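Local coordinates for glycoside hydrolase family 15, cellulose signaling associated protein envoy (Hypocrea jecorina, PDB 4WUJ), which senses blue light through a flavin-binding LOV domain, the part present here, and links the light response with oxidative stress, at residues C[29-34]-C[126-131]; C[43-48]-C[99-104]; C[131-134]-C[138-141]. All coordinates share one frame; numbering follows the deposited sequence.

Contact 1. Residues C[29-34]-C[126-131]; sequences IDLGPL and TILPLW. With FMN (flavin mononucleotide), chain I.
Leu31 and Thr126, the closest backbone pair, stand 8.3 Å apart between their CA atoms, a gap bridged by side chains. Segment 29-34 is an irregular loop between helix 14-22 and strand 39-44, while residues 126-129 end strand 120-129 of the antiparallel PAS sheet. Leu31 supplies every touch from the loop, one methyl to each partner. Its CG lies beside the backbone N and anti to the carbonyl carbon (chi1 -67°), and although the CB does not aim at the strand, the branched end reaches it. CD2 of Leu31 meets CG2 of Thr126 at 3.8 Å, the two side chains slanting across each other. CD1 of Leu31 meets CD2 of Leu128 at 4.1 Å, here tip to tip. Thr126 and Leu128, two residues apart on the strand, both turn toward the loop; Ile127 between them turns to the other side of the sheet, where its CD1 lies 3.7 Å from C9A of FMN. The threonine is split by function: with chi1 at -57° its CG2 is anti to the backbone N and joins the apolar patch, whereas OG1 shares a hydrogen bond with the OH of Tyr7 of the second subunit and a weak one with Gln108 NE2. Ile21 of helix 14-22 also packs on both Leu31 and Leu128, and Leu143 of the neighbouring strand packs on Leu31, adding to the apolar layer on this face. All three touching residues are buried, and what joins them is van der Waals contact between methyl groups. Methyl contacts of this kind are weakly directional by themselves; a directional bond, to Tyr7, reaches the second subunit, so the strand that carries a flavin-pocket residue on one face bears on the dimer partner from the other.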
loop_
_atom_site.group_PDB
_atom_site.type_symbol
_atom_site.label_atom_id
_atom_site.label_comp_id
_atom_site.label_asym_id
_atom_site.label_seq_id
_atom_site.Cartn_x
_atom_site.Cartn_y
_atom_site.Cartn_z
ATOM N N ILE C 29 3.480 10.980 -16.091
ATOM C CA ILE C 29 3.260 11.624 -14.811
ATOM C C ILE C 29 4.295 11.069 -13.874
ATOM O O ILE C 29 4.668 9.902 -13.993
ATOM C CB ILE C 29 1.880 11.310 -14.246
ATOM C CG1 ILE C 29 0.800 11.923 -15.132
ATOM C CG2 ILE C 29 1.759 11.799 -12.809
ATOM C CD1 ILE C 29 0.134 10.883 -16.021
ATOM N N ASP C 30 4.781 11.913 -12.970
ATOM C CA ASP C 30 5.651 11.460 -11.890
ATOM C C ASP C 30 4.741 11.287 -10.688
ATOM O O ASP C 30 4.162 12.258 -10.189
ATOM C CB ASP C 30 6.775 12.473 -11.581
ATOM C CG ASP C 30 7.776 11.937 -10.536
ATOM O OD1 ASP C 30 8.162 10.747 -10.647
ATOM O OD2 ASP C 30 8.160 12.685 -9.596
ATOM N N LEU C 31 4.574 10.038 -10.257
ATOM C CA LEU C 31 3.671 9.742 -9.153
ATOM C C LEU C 31 4.196 10.384 -7.878
ATOM O O LEU C 31 3.428 10.955 -7.101
ATOM C CB LEU C 31 3.492 8.217 -9.008
ATOM C CG LEU C 31 2.748 7.598 -10.213
ATOM C CD1 LEU C 31 2.712 6.068 -10.166
ATOM C CD2 LEU C 31 1.329 8.163 -10.317
ATOM N N GLY C 32 5.524 10.349 -7.723
ATOM C CA GLY C 32 6.194 10.819 -6.523
ATOM C C GLY C 32 6.190 9.701 -5.472
ATOM O O GLY C 32 6.012 8.520 -5.811
ATOM N N PRO C 33 6.382 10.058 -4.199
ATOM C CA PRO C 33 6.382 8.972 -3.204
ATOM C C PRO C 33 4.980 8.356 -2.959
ATOM O O PRO C 33 3.987 9.075 -2.945
ATOM C CB PRO C 33 6.926 9.660 -1.940
ATOM C CG PRO C 33 6.595 11.104 -2.093
ATOM C CD PRO C 33 6.646 11.377 -3.596
ATOM N N LEU C 34 4.916 7.037 -2.793
ATOM C CA LEU C 34 3.701 6.370 -2.318
ATOM C C LEU C 34 3.943 5.636 -0.990
ATOM O O LEU C 34 4.940 4.918 -0.858
ATOM C CB LEU C 34 3.229 5.305 -3.329
ATOM C CG LEU C 34 2.742 5.623 -4.747
ATOM C CD1 LEU C 34 1.607 4.634 -5.167
ATOM C CD2 LEU C 34 2.256 7.011 -4.849
ATOM N N THR C 126 -5.174 9.704 -10.592
ATOM C CA THR C 126 -4.262 9.277 -11.654
ATOM C C THR C 126 -4.640 7.868 -12.071
ATOM O O THR C 126 -4.775 6.997 -11.216
ATOM C CB THR C 126 -2.806 9.158 -11.150
ATOM O OG1 THR C 126 -2.387 10.394 -10.592
ATOM C CG2 THR C 126 -1.873 8.749 -12.281
ATOM N N ILE C 127 -4.732 7.617 -13.369
ATOM C CA ILE C 127 -5.085 6.311 -13.849
ATOM C C ILE C 127 -3.988 5.804 -14.730
ATOM O O ILE C 127 -3.563 6.472 -15.673
ATOM C CB ILE C 127 -6.460 6.364 -14.579
ATOM C CG1 ILE C 127 -7.482 6.970 -13.621
ATOM C CG2 ILE C 127 -6.871 4.971 -15.041
ATOM C CD1 ILE C 127 -8.815 7.309 -14.172
ATOM N N LEU C 128 -3.502 4.621 -14.409
ATOM C CA LEU C 128 -2.457 3.991 -15.182
ATOM C C LEU C 128 -2.910 2.642 -15.755
ATOM O O LEU C 128 -3.641 1.904 -15.115
ATOM C CB LEU C 128 -1.217 3.816 -14.295
ATOM C CG LEU C 128 -0.754 5.138 -13.660
ATOM C CD1 LEU C 128 -1.290 5.351 -12.254
ATOM C CD2 LEU C 128 0.733 5.182 -13.646
ATOM N N PRO C 129 -2.463 2.321 -16.972
ATOM C CA PRO C 129 -2.694 1.035 -17.630
ATOM C C PRO C 129 -1.746 -0.064 -17.170
ATOM O O PRO C 129 -0.578 0.210 -16.906
ATOM C CB PRO C 129 -2.372 1.348 -19.089
ATOM C CG PRO C 129 -1.245 2.388 -18.976
ATOM C CD PRO C 129 -1.747 3.265 -17.849
ATOM N N LEU C 130 -2.246 -1.298 -17.102
ATOM C CA LEU C 130 -1.399 -2.475 -16.945
ATOM C C LEU C 130 -1.296 -3.246 -18.260
ATOM O O LEU C 130 -1.945 -2.896 -19.246
ATOM C CB LEU C 130 -1.980 -3.413 -15.883
ATOM C CG LEU C 130 -1.370 -3.282 -14.500
ATOM C CD1 LEU C 130 -1.428 -1.813 -14.049
ATOM C CD2 LEU C 130 -2.069 -4.233 -13.502
ATOM N N TRP C 131 -0.475 -4.295 -18.266
ATOM C CA TRP C 131 -0.427 -5.241 -19.384
ATOM C C TRP C 131 -1.331 -6.458 -19.097
ATOM O O TRP C 131 -1.602 -6.790 -17.930
ATOM C CB TRP C 131 1.029 -5.662 -19.688
ATOM C CG TRP C 131 1.700 -6.621 -18.687
ATOM C CD1 TRP C 131 1.197 -7.811 -18.207
ATOM C CD2 TRP C 131 3.019 -6.479 -18.091
ATOM N NE1 TRP C 131 2.103 -8.397 -17.340
ATOM C CE2 TRP C 131 3.226 -7.609 -17.255
ATOM C CE3 TRP C 131 4.034 -5.506 -18.176
ATOM C CZ2 TRP C 131 4.415 -7.790 -16.505
ATOM C CZ3 TRP C 131 5.221 -5.689 -17.421
ATOM C CH2 TRP C 131 5.395 -6.823 -16.603
HETATM N N1 FMN I . -13.533 8.805 -11.419
HETATM C C2 FMN I . -13.642 9.658 -10.342
HETATM O O2 FMN I . -14.422 10.608 -10.377
HETATM N N3 FMN I . -12.878 9.437 -9.198
HETATM C C4 FMN I . -11.996 8.388 -9.117
HETATM O O4 FMN I . -11.356 8.222 -8.082
HETATM C C4A FMN I . -11.874 7.512 -10.205
HETATM N N5 FMN I . -11.007 6.429 -10.150
HETATM C C5A FMN I . -10.883 5.591 -11.221
HETATM C C6 FMN I . -9.992 4.539 -11.128
HETATM C C7 FMN I . -9.858 3.646 -12.177
HETATM C C7M FMN I . -8.870 2.530 -12.031
HETATM C C8 FMN I . -10.629 3.827 -13.348
HETATM C C8M FMN I . -10.487 2.861 -14.498
HETATM C C9 FMN I . -11.516 4.908 -13.439
HETATM C C9A FMN I . -11.652 5.794 -12.376
HETATM N N10 FMN I . -12.540 6.874 -12.431
HETATM C C10 FMN I . -12.650 7.729 -11.351
HETATM C "C1'" FMN I . -13.374 7.227 -13.644
HETATM C "C2'" FMN I . -14.693 6.524 -13.860
HETATM O "O2'" FMN I . -14.600 5.214 -13.350
HETATM C "C3'" FMN I . -15.037 6.597 -15.376
HETATM O "O3'" FMN I . -13.997 6.019 -16.157
HETATM C "C4'" FMN I . -15.246 8.064 -15.819
HETATM O "O4'" FMN I . -16.387 8.567 -15.157
HETATM C "C5'" FMN I . -15.363 8.237 -17.344
HETATM O "O5'" FMN I . -16.302 7.316 -17.872
HETATM P P FMN I . -17.853 7.677 -17.953
HETATM O O1P FMN I . -18.530 6.412 -18.458
HETATM O O2P FMN I . -18.491 8.065 -16.663
HETATM O O3P FMN I . -18.042 8.787 -18.933
#

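Contact 2. Residues C[43-48]-C[99-104]; sequences CDISLP and RAIRAH. With FMN (flavin mononucleotide), chain I; SO4 (sulfate ion), chain J; SO4 (sulfate ion), chain K.
Ile45 meets the end of helix 92-103 in two side-chain touches, one apolar, its CG2 lying 4.5 Å from CG2 of Ile101, and one a methyl, CD1, lying 4.1 Å from NE2 of His104. The first torsion of Ile45 (chi1 67°) places CG1 between the backbone N and the carbonyl carbon and carries CD1 out to the imidazole, which it approaches obliquely. His104 is delivered by the backbone: it leaves the helix with positive phi in a Schellman motif, its N bonded to Ile101 O at 3.1 Å. His138 of segment 138-141 packs on Ile45 and meets the His104 ring.

Further packing is onto the flavin. Ile101 brings CD1 to 3.7 Å from C8M of FMN and also against the ribityl O3', while Cys43 SG sits 3.6 Å from C7M.

Hydrogen bonds run within each segment, to sulfates and to neighbouring parts of the chain, among them Asp44 OD2 with His137 ND1 and Ser46 OG with His138 N. A type I turn from Asp44 to Leu47 sets the position of Ile45, closed by Leu47 N to Asp44 O, with a weak bond from Ser46 N to Asp44 OD1. On the helix, Arg102 spans two sulfates, probably from the crystallisation liquor: NH1 gives a 2.9 Å bond to O3 of the chain J ion and NH2 a 3.2 Å bond to O4 of the chain K ion. Arg99 NE reaches that same chain J O3 weakly, with an N-H...O angle of 118°, and O1 of this ion lies over one face of its guanidinium.

The arrangement is that of a PAS-fold LOV domain, in which helix 92-103 and strand 39-44, the first strand along the chain, both border the methyl-bearing edge of the flavin.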
loop_
_atom_site.group_PDB
_atom_site.type_symbol
_atom_site.label_atom_id
_atom_site.label_comp_id
_atom_site.label_asym_id
_atom_site.label_seq_id
_atom_site.Cartn_x
_atom_site.Cartn_y
_atom_site.Cartn_z
ATOM N N CYS C 43 -9.176 -1.838 -11.366
ATOM C CA CYS C 43 -10.383 -2.104 -12.154
ATOM C C CYS C 43 -10.036 -3.006 -13.308
ATOM O O CYS C 43 -8.994 -2.837 -13.931
ATOM C CB CYS C 43 -10.984 -0.809 -12.665
ATOM S SG CYS C 43 -11.627 0.274 -11.354
ATOM N N ASP C 44 -10.885 -4.007 -13.554
ATOM C CA ASP C 44 -10.674 -4.879 -14.670
ATOM C C ASP C 44 -11.407 -4.286 -15.906
ATOM O O ASP C 44 -12.603 -4.498 -16.090
ATOM C CB ASP C 44 -11.193 -6.284 -14.343
ATOM C CG ASP C 44 -10.838 -7.291 -15.425
ATOM O OD1 ASP C 44 -10.550 -6.864 -16.561
ATOM O OD2 ASP C 44 -10.876 -8.504 -15.133
ATOM N N ILE C 45 -10.704 -3.534 -16.739
ATOM C CA ILE C 45 -11.391 -2.870 -17.842
ATOM C C ILE C 45 -11.786 -3.807 -19.047
ATOM O O ILE C 45 -12.466 -3.369 -19.972
ATOM C CB ILE C 45 -10.604 -1.648 -18.315
ATOM C CG1 ILE C 45 -9.297 -2.085 -18.941
ATOM C CG2 ILE C 45 -10.328 -0.656 -17.118
ATOM C CD1 ILE C 45 -8.798 -1.106 -19.952
ATOM N N SER C 46 -11.382 -5.075 -19.000
ATOM C CA SER C 46 -11.934 -6.140 -19.869
ATOM C C SER C 46 -13.297 -6.710 -19.425
ATOM O O SER C 46 -13.900 -7.485 -20.140
ATOM C CB SER C 46 -10.949 -7.307 -19.933
ATOM O OG SER C 46 -9.717 -6.855 -20.477
ATOM N N LEU C 47 -13.769 -6.344 -18.239
ATOM C CA LEU C 47 -15.074 -6.774 -17.777
ATOM C C LEU C 47 -16.040 -5.632 -17.944
ATOM O O LEU C 47 -15.638 -4.474 -17.966
ATOM C CB LEU C 47 -15.026 -7.231 -16.309
ATOM C CG LEU C 47 -14.152 -8.456 -16.036
ATOM C CD1 LEU C 47 -14.185 -8.837 -14.544
ATOM C CD2 LEU C 47 -14.609 -9.651 -16.928
ATOM N N PRO C 48 -17.317 -5.953 -18.077
ATOM C CA PRO C 48 -18.343 -4.944 -18.361
ATOM C C PRO C 48 -18.359 -3.765 -17.363
ATOM O O PRO C 48 -18.514 -3.943 -16.154
ATOM C CB PRO C 48 -19.645 -5.756 -18.296
ATOM C CG PRO C 48 -19.248 -7.155 -18.747
ATOM C CD PRO C 48 -17.815 -7.342 -18.250
ATOM N N ARG C 99 -11.378 9.003 -22.093
ATOM C CA ARG C 99 -10.664 8.899 -23.353
ATOM C C ARG C 99 -9.320 8.283 -23.082
ATOM O O ARG C 99 -8.816 7.452 -23.841
ATOM C CB ARG C 99 -10.513 10.281 -24.001
ATOM C CG ARG C 99 -11.581 10.595 -25.080
ATOM C CD ARG C 99 -12.282 11.951 -24.851
ATOM N NE ARG C 99 -13.138 12.342 -25.966
ATOM C CZ ARG C 99 -13.578 13.584 -26.187
ATOM N NH1 ARG C 99 -13.242 14.592 -25.377
ATOM N NH2 ARG C 99 -14.359 13.821 -27.244
ATOM N N ALA C 100 -8.752 8.633 -21.951
ATOM C CA ALA C 100 -7.456 8.072 -21.592
ATOM C C ALA C 100 -7.584 6.571 -21.347
ATOM O O ALA C 100 -6.814 5.756 -21.891
ATOM C CB ALA C 100 -6.942 8.769 -20.393
ATOM N N ILE C 101 -8.618 6.206 -20.596
ATOM C CA ILE C 101 -8.841 4.796 -20.235
ATOM C C ILE C 101 -8.949 3.998 -21.520
ATOM O O ILE C 101 -8.321 2.942 -21.670
ATOM C CB ILE C 101 -10.120 4.627 -19.405
ATOM C CG1 ILE C 101 -9.882 5.095 -17.969
ATOM C CG2 ILE C 101 -10.592 3.170 -19.442
ATOM C CD1 ILE C 101 -11.141 5.289 -17.166
ATOM N N ARG C 102 -9.716 4.561 -22.455
ATOM C CA ARG C 102 -9.998 3.950 -23.754
ATOM C C ARG C 102 -8.728 3.780 -24.617
ATOM O O ARG C 102 -8.538 2.755 -25.262
ATOM C CB ARG C 102 -11.100 4.770 -24.463
ATOM C CG ARG C 102 -11.120 4.704 -25.948
ATOM C CD ARG C 102 -12.036 5.816 -26.549
ATOM N NE ARG C 102 -13.356 5.862 -25.915
ATOM C CZ ARG C 102 -14.228 6.860 -26.060
ATOM N NH1 ARG C 102 -13.914 7.921 -26.798
ATOM N NH2 ARG C 102 -15.416 6.809 -25.444
ATOM N N ALA C 103 -7.830 4.757 -24.571
ATOM C CA ALA C 103 -6.564 4.653 -25.285
ATOM C C ALA C 103 -5.445 3.915 -24.494
ATOM O O ALA C 103 -4.306 3.836 -24.943
ATOM C CB ALA C 103 -6.095 6.053 -25.682
ATOM N N HIS C 104 -5.764 3.342 -23.338
ATOM C CA HIS C 104 -4.727 2.772 -22.461
ATOM C C HIS C 104 -3.617 3.787 -22.175
ATOM O O HIS C 104 -2.441 3.440 -22.167
ATOM C CB HIS C 104 -4.121 1.521 -23.073
ATOM C CG HIS C 104 -5.122 0.452 -23.344
ATOM N ND1 HIS C 104 -4.766 -0.818 -23.735
ATOM C CD2 HIS C 104 -6.474 0.462 -23.274
ATOM C CE1 HIS C 104 -5.858 -1.546 -23.896
ATOM N NE2 HIS C 104 -6.907 -0.790 -23.620
HETATM N N1 FMN I . -13.533 8.805 -11.419
HETATM C C2 FMN I . -13.642 9.658 -10.342
HETATM O O2 FMN I . -14.422 10.608 -10.377
HETATM N N3 FMN I . -12.878 9.437 -9.198
HETATM C C4 FMN I . -11.996 8.388 -9.117
HETATM O O4 FMN I . -11.356 8.222 -8.082
HETATM C C4A FMN I . -11.874 7.512 -10.205
HETATM N N5 FMN I . -11.007 6.429 -10.150
HETATM C C5A FMN I . -10.883 5.591 -11.221
HETATM C C6 FMN I . -9.992 4.539 -11.128
HETATM C C7 FMN I . -9.858 3.646 -12.177
HETATM C C7M FMN I . -8.870 2.530 -12.031
HETATM C C8 FMN I . -10.629 3.827 -13.348
HETATM C C8M FMN I . -10.487 2.861 -14.498
HETATM C C9 FMN I . -11.516 4.908 -13.439
HETATM C C9A FMN I . -11.652 5.794 -12.376
HETATM N N10 FMN I . -12.540 6.874 -12.431
HETATM C C10 FMN I . -12.650 7.729 -11.351
HETATM C "C1'" FMN I . -13.374 7.227 -13.644
HETATM C "C2'" FMN I . -14.693 6.524 -13.860
HETATM O "O2'" FMN I . -14.600 5.214 -13.350
HETATM C "C3'" FMN I . -15.037 6.597 -15.376
HETATM O "O3'" FMN I . -13.997 6.019 -16.157
HETATM C "C4'" FMN I . -15.246 8.064 -15.819
HETATM O "O4'" FMN I . -16.387 8.567 -15.157
HETATM C "C5'" FMN I . -15.363 8.237 -17.344
HETATM O "O5'" FMN I . -16.302 7.316 -17.872
HETATM P P FMN I . -17.853 7.677 -17.953
HETATM O O1P FMN I . -18.530 6.412 -18.458
HETATM O O2P FMN I . -18.491 8.065 -16.663
HETATM O O3P FMN I . -18.042 8.787 -18.933
HETATM S S SO4 J . -16.595 10.719 -26.165
HETATM O O1 SO4 J . -16.857 12.102 -25.780
HETATM O O2 SO4 J . -17.453 9.822 -25.393
HETATM O O3 SO4 J . -15.173 10.394 -26.107
HETATM O O4 SO4 J . -16.985 10.522 -27.542
HETATM S S SO4 K . -16.646 4.301 -23.166
HETATM O O1 SO4 K . -17.307 5.587 -23.295
HETATM O O2 SO4 K . -17.102 3.767 -21.896
HETATM O O3 SO4 K . -16.983 3.351 -24.209
HETATM O O4 SO4 K . -15.227 4.532 -23.260
#

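Contact 3. Residues C[131-134]-C[138-141]; sequences WADP and HFAV. With FMN (flavin mononucleotide), chain I.
His138 and Phe139 both hold CG beside the backbone N and anti to the carbonyl carbon (chi1 -82° and -67°), which brings their rings back to Ala132 and Asp133. The contact lies at the turn end of the beta-hairpin formed by strands 120-129 and 139-144, antiparallel neighbours in the PAS sheet. Backbones come within 4.6 Å at the CA atoms of Ala132 and His138. The CB of His138 points away from the loop, yet the far end of the ring returns: NE2 of His138 lies 4.1 Å from CB of Ala132, and the backbone N of Ala132 sits over the centre of one ring face. Beyond this, Ser46 OG hydrogen-bonds with His138 N, and the imidazole meets the ring of His104, linking the hairpin end to the turn after strand 39-44 and to the residue that follows helix 92-103. The CB of Asp133 points toward the strand segment, and its side chain crosses Phe139 at about a right angle, with carboxylate and ring planes 41° apart; it touches through its carbons and makes no polar bond to the strand segment. Phe139 also packs on Leu42 and Asp44 of strand 39-44. Further along, Ala140 leaves the turn behind and reaches the flavin, its CB 3.7 Å from C8M of FMN. At the surface end, CE1 of Phe139 lies 4.2 Å from both CB and CG of Asp133, an oblique approach to the ring.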
loop_
_atom_site.group_PDB
_atom_site.type_symbol
_atom_site.label_atom_id
_atom_site.label_comp_id
_atom_site.label_asym_id
_atom_site.label_seq_id
_atom_site.Cartn_x
_atom_site.Cartn_y
_atom_site.Cartn_z
ATOM N N TRP C 131 -0.475 -4.295 -18.266
ATOM C CA TRP C 131 -0.427 -5.241 -19.384
ATOM C C TRP C 131 -1.331 -6.458 -19.097
ATOM O O TRP C 131 -1.602 -6.790 -17.930
ATOM C CB TRP C 131 1.029 -5.662 -19.688
ATOM C CG TRP C 131 1.700 -6.621 -18.687
ATOM C CD1 TRP C 131 1.197 -7.811 -18.207
ATOM C CD2 TRP C 131 3.019 -6.479 -18.091
ATOM N NE1 TRP C 131 2.103 -8.397 -17.340
ATOM C CE2 TRP C 131 3.226 -7.609 -17.255
ATOM C CE3 TRP C 131 4.034 -5.506 -18.176
ATOM C CZ2 TRP C 131 4.415 -7.790 -16.505
ATOM C CZ3 TRP C 131 5.221 -5.689 -17.421
ATOM C CH2 TRP C 131 5.395 -6.823 -16.603
ATOM N N ALA C 132 -1.812 -7.108 -20.158
ATOM C CA ALA C 132 -2.693 -8.275 -20.011
ATOM C C ALA C 132 -2.100 -9.308 -19.054
ATOM O O ALA C 132 -1.041 -9.874 -19.319
ATOM C CB ALA C 132 -2.990 -8.916 -21.367
ATOM N N ASP C 133 -2.786 -9.527 -17.934
ATOM C CA ASP C 133 -2.356 -10.490 -16.916
ATOM C C ASP C 133 -2.432 -11.896 -17.494
ATOM O O ASP C 133 -3.023 -12.094 -18.567
ATOM C CB ASP C 133 -3.265 -10.401 -15.676
ATOM C CG ASP C 133 -2.675 -9.530 -14.565
ATOM O OD1 ASP C 133 -1.926 -8.565 -14.885
ATOM O OD2 ASP C 133 -2.964 -9.823 -13.373
ATOM N N PRO C 134 -1.849 -12.882 -16.783
ATOM C CA PRO C 134 -1.992 -14.282 -17.213
ATOM C C PRO C 134 -3.435 -14.593 -17.634
ATOM O O PRO C 134 -3.703 -15.605 -18.305
ATOM C CB PRO C 134 -1.602 -15.079 -15.957
ATOM C CG PRO C 134 -0.669 -14.179 -15.196
ATOM C CD PRO C 134 -1.059 -12.750 -15.539
ATOM N N HIS C 138 -6.948 -6.787 -19.267
ATOM C CA HIS C 138 -6.285 -5.512 -19.029
ATOM C C HIS C 138 -6.855 -4.861 -17.774
ATOM O O HIS C 138 -8.055 -4.876 -17.551
ATOM C CB HIS C 138 -6.528 -4.591 -20.216
ATOM C CG HIS C 138 -5.603 -4.828 -21.371
ATOM N ND1 HIS C 138 -4.516 -4.019 -21.623
ATOM C CD2 HIS C 138 -5.598 -5.778 -22.340
ATOM C CE1 HIS C 138 -3.877 -4.458 -22.692
ATOM N NE2 HIS C 138 -4.515 -5.525 -23.148
ATOM N N PHE C 139 -5.990 -4.288 -16.952
ATOM C CA PHE C 139 -6.421 -3.602 -15.736
ATOM C C PHE C 139 -6.000 -2.133 -15.755
ATOM O O PHE C 139 -5.151 -1.708 -16.529
ATOM C CB PHE C 139 -5.857 -4.293 -14.478
ATOM C CG PHE C 139 -6.420 -5.665 -14.244
ATOM C CD1 PHE C 139 -6.038 -6.729 -15.048
ATOM C CD2 PHE C 139 -7.328 -5.894 -13.216
ATOM C CE1 PHE C 139 -6.563 -8.002 -14.829
ATOM C CE2 PHE C 139 -7.866 -7.151 -13.002
ATOM C CZ PHE C 139 -7.476 -8.209 -13.800
ATOM N N ALA C 140 -6.617 -1.374 -14.874
ATOM C CA ALA C 140 -6.294 0.007 -14.693
ATOM C C ALA C 140 -6.142 0.179 -13.205
ATOM O O ALA C 140 -6.932 -0.372 -12.423
ATOM C CB ALA C 140 -7.408 0.907 -15.228
ATOM N N VAL C 141 -5.101 0.910 -12.829
ATOM C CA VAL C 141 -4.846 1.275 -11.448
ATOM C C VAL C 141 -5.133 2.730 -11.315
ATOM O O VAL C 141 -4.570 3.536 -12.049
ATOM C CB VAL C 141 -3.356 1.123 -11.070
ATOM C CG1 VAL C 141 -3.158 1.560 -9.610
ATOM C CG2 VAL C 141 -2.898 -0.268 -11.328
HETATM N N1 FMN I . -13.533 8.805 -11.419
HETATM C C2 FMN I . -13.642 9.658 -10.342
HETATM O O2 FMN I . -14.422 10.608 -10.377
HETATM N N3 FMN I . -12.878 9.437 -9.198
HETATM C C4 FMN I . -11.996 8.388 -9.117
HETATM O O4 FMN I . -11.356 8.222 -8.082
HETATM C C4A FMN I . -11.874 7.512 -10.205
HETATM N N5 FMN I . -11.007 6.429 -10.150
HETATM C C5A FMN I . -10.883 5.591 -11.221
HETATM C C6 FMN I . -9.992 4.539 -11.128
HETATM C C7 FMN I . -9.858 3.646 -12.177
HETATM C C7M FMN I . -8.870 2.530 -12.031
HETATM C C8 FMN I . -10.629 3.827 -13.348
HETATM C C8M FMN I . -10.487 2.861 -14.498
HETATM C C9 FMN I . -11.516 4.908 -13.439
HETATM C C9A FMN I . -11.652 5.794 -12.376
HETATM N N10 FMN I . -12.540 6.874 -12.431
HETATM C C10 FMN I . -12.650 7.729 -11.351
HETATM C "C1'" FMN I . -13.374 7.227 -13.644
HETATM C "C2'" FMN I . -14.693 6.524 -13.860
HETATM O "O2'" FMN I . -14.600 5.214 -13.350
HETATM C "C3'" FMN I . -15.037 6.597 -15.376
HETATM O "O3'" FMN I . -13.997 6.019 -16.157
HETATM C "C4'" FMN I . -15.246 8.064 -15.819
HETATM O "O4'" FMN I . -16.387 8.567 -15.157
HETATM C "C5'" FMN I . -15.363 8.237 -17.344
HETATM O "O5'" FMN I . -16.302 7.316 -17.872
HETATM P P FMN I . -17.853 7.677 -17.953
HETATM O O1P FMN I . -18.530 6.412 -18.458
HETATM O O2P FMN I . -18.491 8.065 -16.663
HETATM O O3P FMN I . -18.042 8.787 -18.933
#

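How the contacts relate
Strand 139-144 connects all three contacts. Contact 1 joins contact 3 through backbone hydrogen bonds from Leu128 N to Val141 O (2.8 Å) and from Leu130 N to Phe139 O (3.0 Å), and the two share Trp131. On its other edge the strand joins contact 2 through a backbone hydrogen bond from Cys43 N to Ala140 O (2.9 Å). Contacts 1 and 2 meet directly where Ile127 CG2 packs on Ile101 CG1 at 4.2 Å. Along the chain contact 2 lies within the loop closed by contact 1. Their centres lie about 15 Å apart, against about 10 Å for contacts 2 and 3. Each pair of segments includes flavin-pocket residues: Ile127, then Cys43 and Ile101, then Ala140 and Val141.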